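Local coordinates for H127A/Y244A mutant of alginate lyase AlyC3 in complex with dimannuronate (Psychromonas sp., PDB 7C8F), which probably cleaves alginate by beta-elimination as a PL7-family lyase, here a double mutant holding dimannuronate in its substrate groove, at residues V80-N85 with Y95-E100; F205-T208 with Q213-I216. One frame throughout, in Å; residues are numbered along the deposited sequence.

Both interactions involve the seven-stranded antiparallel sheet, and both lie within the beta-sandwich of the lyase. Interaction 1 (80-85 with 95-100) joins the two large sheets: its touching residues are mostly buried, and its chemistry is sparse and mainly van der Waals, one apolar pair and, at the exposed margin, one lysine methylene near a tyrosine hydroxyl. Interaction 2 (205-208 with 213-216) is instead made within the seven-stranded sheet, pairing neighbouring strands by backbone hydrogen bonds; one face is buried and the other, with T208 and I215, is partly exposed. Strands 93-103 and 203-210 are neighbours, so the two contacts share a seam, where L97 O accepts from I207 N at 2.9 Å.

Interaction 1: residues V80-N85 with Y95-E100; sequences VRVHKN and YTLSAE
V82 and K84 face L97 and Y95 from outside the sheet of 95-100, with no strand pairing: the CA atoms of V82 and L97 are 9.4 Å apart, as are those of K84 and Y95. Segment 80-85 runs off the end of strand 77-82, whereas 95-100 lies within strand 93-103. In the buried part V82 CG2 meets L97 CD1 at 4.5 Å, a light apolar touch, and F238 packs on both residues. Nearer the surface, K84 and Y95 approach at an angle. The first bond of K84 points toward 95-100; CG lies anti to the backbone N (chi1 178°), and the bend at chi2 leaves CE 4.2 Å from Y95 OH. The phenol oxygen hydrogen-bonds to E264, and F86 stacks on the ring.

R81 ties the turn to itself. Its NH1 and NH2 both reach N85 OD1, end-on and almost in the guanidinium plane, at 2.9 and 3.0 Å. The NH1 bond uses a carbonyl lone pair, while NH2 comes from above the carbonyl plane. NH2 also donates to V82 O at 2.8 Å; these three bonds tie the backbone near V82 to the side chain of N85 and help to fix the rotation of the guanidinium, with which Y237 makes a cation-pi contact. Face-to-face packing of two antiparallel sheets through such side chains is characteristic of the concanavalin-like jelly-roll sandwich of PL7 alginate lyases.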
loop_
_atom_site.group_PDB
_atom_site.type_symbol
_atom_site.label_atom_id
_atom_site.label_comp_id
_atom_site.label_asym_id
_atom_site.label_seq_id
_atom_site.Cartn_x
_atom_site.Cartn_y
_atom_site.Cartn_z
ATOM N N VAL B 80 4.967 10.979 23.746
ATOM C CA VAL B 80 3.877 10.056 24.039
ATOM C C VAL B 80 3.353 9.516 22.713
ATOM O O VAL B 80 3.071 10.287 21.785
ATOM C CB VAL B 80 2.769 10.772 24.828
ATOM C CG1 VAL B 80 1.476 9.994 24.780
ATOM C CG2 VAL B 80 3.198 10.996 26.285
ATOM N N ARG B 81 3.235 8.192 22.615
ATOM C CA ARG B 81 2.834 7.488 21.399
ATOM C C ARG B 81 1.491 6.834 21.686
ATOM O O ARG B 81 1.415 5.898 22.491
ATOM C CB ARG B 81 3.898 6.462 20.991
ATOM C CG ARG B 81 3.689 5.788 19.628
ATOM C CD ARG B 81 2.775 4.556 19.699
ATOM N NE ARG B 81 3.026 3.645 18.572
ATOM C CZ ARG B 81 2.102 3.112 17.779
ATOM N NH1 ARG B 81 2.476 2.278 16.801
ATOM N NH2 ARG B 81 0.806 3.348 17.971
ATOM N N VAL B 82 0.429 7.357 21.082
ATOM C CA VAL B 82 -0.908 6.809 21.288
ATOM C C VAL B 82 -0.981 5.439 20.625
ATOM O O VAL B 82 -0.596 5.270 19.465
ATOM C CB VAL B 82 -1.978 7.779 20.756
ATOM C CG1 VAL B 82 -3.376 7.237 21.006
ATOM C CG2 VAL B 82 -1.819 9.173 21.402
ATOM N N HIS B 83 -1.473 4.441 21.370
ATOM C CA HIS B 83 -1.321 3.046 20.951
ATOM C C HIS B 83 -2.135 2.663 19.722
ATOM O O HIS B 83 -1.725 1.760 18.982
ATOM C CB HIS B 83 -1.672 2.121 22.108
ATOM C CG HIS B 83 -0.547 1.938 23.070
ATOM N ND1 HIS B 83 -0.714 1.981 24.438
ATOM C CD2 HIS B 83 0.766 1.686 22.853
ATOM C CE1 HIS B 83 0.451 1.754 25.024
ATOM N NE2 HIS B 83 1.363 1.570 24.085
ATOM N N LYS B 84 -3.289 3.282 19.504
ATOM C CA LYS B 84 -4.152 2.848 18.407
ATOM C C LYS B 84 -3.476 3.053 17.051
ATOM O O LYS B 84 -3.084 4.169 16.699
ATOM C CB LYS B 84 -5.461 3.640 18.453
ATOM C CG LYS B 84 -6.432 3.304 17.320
ATOM C CD LYS B 84 -7.033 1.921 17.502
ATOM C CE LYS B 84 -7.957 1.571 16.340
ATOM N NZ LYS B 84 -8.586 0.218 16.517
ATOM N N ASN B 85 -3.383 1.983 16.264
ATOM C CA ASN B 85 -2.973 2.083 14.857
ATOM C C ASN B 85 -4.255 2.084 14.043
ATOM O O ASN B 85 -4.860 1.034 13.802
ATOM C CB ASN B 85 -2.054 0.939 14.440
ATOM C CG ASN B 85 -0.783 0.872 15.269
ATOM O OD1 ASN B 85 -0.118 1.878 15.520
ATOM N ND2 ASN B 85 -0.444 -0.339 15.711
ATOM N N TYR B 95 -10.308 10.091 14.201
ATOM C CA TYR B 95 -9.372 10.070 15.317
ATOM C C TYR B 95 -8.792 11.461 15.493
ATOM O O TYR B 95 -8.297 12.047 14.522
ATOM C CB TYR B 95 -8.265 9.038 15.064
ATOM C CG TYR B 95 -8.877 7.672 14.856
ATOM C CD1 TYR B 95 -9.257 7.244 13.597
ATOM C CD2 TYR B 95 -9.146 6.841 15.940
ATOM C CE1 TYR B 95 -9.862 6.017 13.407
ATOM C CE2 TYR B 95 -9.751 5.610 15.759
ATOM C CZ TYR B 95 -10.107 5.208 14.486
ATOM O OH TYR B 95 -10.701 3.974 14.275
ATOM N N THR B 96 -8.876 12.001 16.708
ATOM C CA THR B 96 -8.526 13.395 16.951
ATOM C C THR B 96 -7.494 13.520 18.059
ATOM O O THR B 96 -7.644 12.936 19.133
ATOM C CB THR B 96 -9.756 14.248 17.293
ATOM O OG1 THR B 96 -10.687 14.199 16.205
ATOM C CG2 THR B 96 -9.337 15.701 17.524
ATOM N N LEU B 97 -6.449 14.291 17.793
ATOM C CA LEU B 97 -5.453 14.660 18.779
ATOM C C LEU B 97 -5.581 16.164 18.966
ATOM O O LEU B 97 -5.511 16.922 17.993
ATOM C CB LEU B 97 -4.050 14.309 18.283
ATOM C CG LEU B 97 -2.935 14.471 19.308
ATOM C CD1 LEU B 97 -3.031 13.331 20.348
ATOM C CD2 LEU B 97 -1.565 14.506 18.607
ATOM N N SER B 98 -5.787 16.572 20.192
ATOM C CA SER B 98 -5.939 17.971 20.524
ATOM C C SER B 98 -4.892 18.403 21.504
ATOM O O SER B 98 -4.732 17.798 22.507
ATOM C CB SER B 98 -7.307 18.232 21.139
ATOM O OG SER B 98 -8.335 17.824 20.319
ATOM N N ALA B 99 -4.216 19.490 21.184
ATOM C CA ALA B 99 -3.198 20.005 22.030
ATOM C C ALA B 99 -3.182 21.524 22.113
ATOM O O ALA B 99 -3.672 22.171 21.278
ATOM C CB ALA B 99 -1.853 19.530 21.512
ATOM N N GLU B 100 -2.596 22.024 23.185
ATOM C CA GLU B 100 -2.308 23.445 23.353
ATOM C C GLU B 100 -0.842 23.445 23.732
ATOM O O GLU B 100 -0.477 22.881 24.689
ATOM C CB GLU B 100 -3.165 24.147 24.366
ATOM C CG GLU B 100 -4.592 24.242 23.935
ATOM C CD GLU B 100 -5.513 24.825 24.977
ATOM O OE1 GLU B 100 -5.029 25.092 26.079
ATOM O OE2 GLU B 100 -6.684 24.985 24.654
#

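Interaction 2: residues F205-T208 with Q213-I216; sequences FDIT and QLII
Two backbone hydrogen bonds join T208 and I215: T208 N donates to I215 O and I215 N to T208 O, each at 2.9 Å and both nearly straight. They form one antiparallel hydrogen-bonded pair, and the neighbouring non-hydrogen-bonded pair, I207 with I216, brings CA atoms to 4.7 Å. Around that pair two CA-H...O contacts fill the seam, from I216 CA to D206 O and from I207 CA to I215 O, both 3.3 Å. The strands belong to a beta hairpin, 203-210 with 213-218, within the seven-stranded sheet of the jelly-roll, and the N-to-C directions of the short segments differ by 171°, close to ideally antiparallel.

Apolar contacts gather on the buried face of I207 and I216. I207 CG2 lies 3.9 Å from L214 CD1, and the two side chains run alongside each other in the same direction; L214, with CG anti to its own N (chi1 171°), sends its end nearer I207 than its first bond suggests. I207 CG1 and I216 CG1 are looser, at 4.4 Å. L143, from the other large sheet, covers both isoleucines.

On the reverse face T208 and I215 stand beside each other, CB to CB at 4.2 Å, while T208 OG1 hydrogen-bonds to T96 OG1 on the adjoining strand.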
loop_
_atom_site.group_PDB
_atom_site.type_symbol
_atom_site.label_atom_id
_atom_site.label_comp_id
_atom_site.label_asym_id
_atom_site.label_seq_id
_atom_site.Cartn_x
_atom_site.Cartn_y
_atom_site.Cartn_z
ATOM N N PHE B 205 -3.828 23.253 18.707
ATOM C CA PHE B 205 -3.826 22.451 17.491
ATOM C C PHE B 205 -4.810 21.304 17.650
ATOM O O PHE B 205 -4.768 20.587 18.656
ATOM C CB PHE B 205 -2.437 21.858 17.224
ATOM C CG PHE B 205 -1.366 22.889 17.026
ATOM C CD1 PHE B 205 -0.678 23.393 18.120
ATOM C CD2 PHE B 205 -1.044 23.355 15.754
ATOM C CE1 PHE B 205 0.310 24.345 17.970
ATOM C CE2 PHE B 205 -0.055 24.317 15.600
ATOM C CZ PHE B 205 0.623 24.807 16.714
ATOM N N ASP B 206 -5.681 21.116 16.661
ATOM C CA ASP B 206 -6.592 19.975 16.633
ATOM C C ASP B 206 -6.391 19.252 15.314
ATOM O O ASP B 206 -6.587 19.845 14.245
ATOM C CB ASP B 206 -8.050 20.411 16.801
ATOM C CG ASP B 206 -8.288 21.168 18.093
ATOM O OD1 ASP B 206 -8.080 20.575 19.171
ATOM O OD2 ASP B 206 -8.690 22.350 18.031
ATOM N N ILE B 207 -5.977 17.991 15.390
ATOM C CA ILE B 207 -5.672 17.176 14.221
ATOM C C ILE B 207 -6.696 16.059 14.160
ATOM O O ILE B 207 -6.788 15.246 15.090
ATOM C CB ILE B 207 -4.259 16.583 14.300
ATOM C CG1 ILE B 207 -3.205 17.682 14.452
ATOM C CG2 ILE B 207 -4.009 15.684 13.073
ATOM C CD1 ILE B 207 -1.838 17.159 14.826
ATOM N N THR B 208 -7.454 15.989 13.067
ATOM C CA THR B 208 -8.415 14.909 12.873
ATOM C C THR B 208 -8.032 14.106 11.637
ATOM O O THR B 208 -7.874 14.666 10.548
ATOM C CB THR B 208 -9.845 15.431 12.725
ATOM O OG1 THR B 208 -10.176 16.197 13.887
ATOM C CG2 THR B 208 -10.837 14.255 12.607
ATOM N N GLN B 213 -9.267 12.077 5.034
ATOM C CA GLN B 213 -8.912 13.476 5.228
ATOM C C GLN B 213 -7.968 13.638 6.403
ATOM O O GLN B 213 -8.065 12.930 7.415
ATOM C CB GLN B 213 -10.137 14.361 5.520
ATOM C CG GLN B 213 -11.110 14.459 4.372
ATOM C CD GLN B 213 -12.194 15.492 4.633
ATOM O OE1 GLN B 213 -12.911 15.415 5.629
ATOM N NE2 GLN B 213 -12.306 16.469 3.742
ATOM N N LEU B 214 -7.073 14.605 6.258
ATOM C CA LEU B 214 -6.253 15.120 7.339
ATOM C C LEU B 214 -6.675 16.567 7.563
ATOM O O LEU B 214 -6.522 17.410 6.669
ATOM C CB LEU B 214 -4.770 15.043 6.967
ATOM C CG LEU B 214 -3.803 15.753 7.922
ATOM C CD1 LEU B 214 -3.828 15.069 9.268
ATOM C CD2 LEU B 214 -2.399 15.710 7.355
ATOM N N ILE B 215 -7.228 16.846 8.736
ATOM C CA ILE B 215 -7.752 18.165 9.070
ATOM C C ILE B 215 -6.918 18.727 10.206
ATOM O O ILE B 215 -6.653 18.026 11.191
ATOM C CB ILE B 215 -9.235 18.082 9.468
ATOM C CG1 ILE B 215 -10.061 17.575 8.285
ATOM C CG2 ILE B 215 -9.738 19.450 9.946
ATOM C CD1 ILE B 215 -11.523 17.396 8.592
ATOM N N ILE B 216 -6.490 19.984 10.074
ATOM C CA ILE B 216 -5.776 20.673 11.148
ATOM C C ILE B 216 -6.449 22.012 11.403
ATOM O O ILE B 216 -6.575 22.834 10.481
ATOM C CB ILE B 216 -4.282 20.881 10.836
ATOM C CG1 ILE B 216 -3.637 19.546 10.458
ATOM C CG2 ILE B 216 -3.562 21.503 12.034
ATOM C CD1 ILE B 216 -2.184 19.659 10.097
#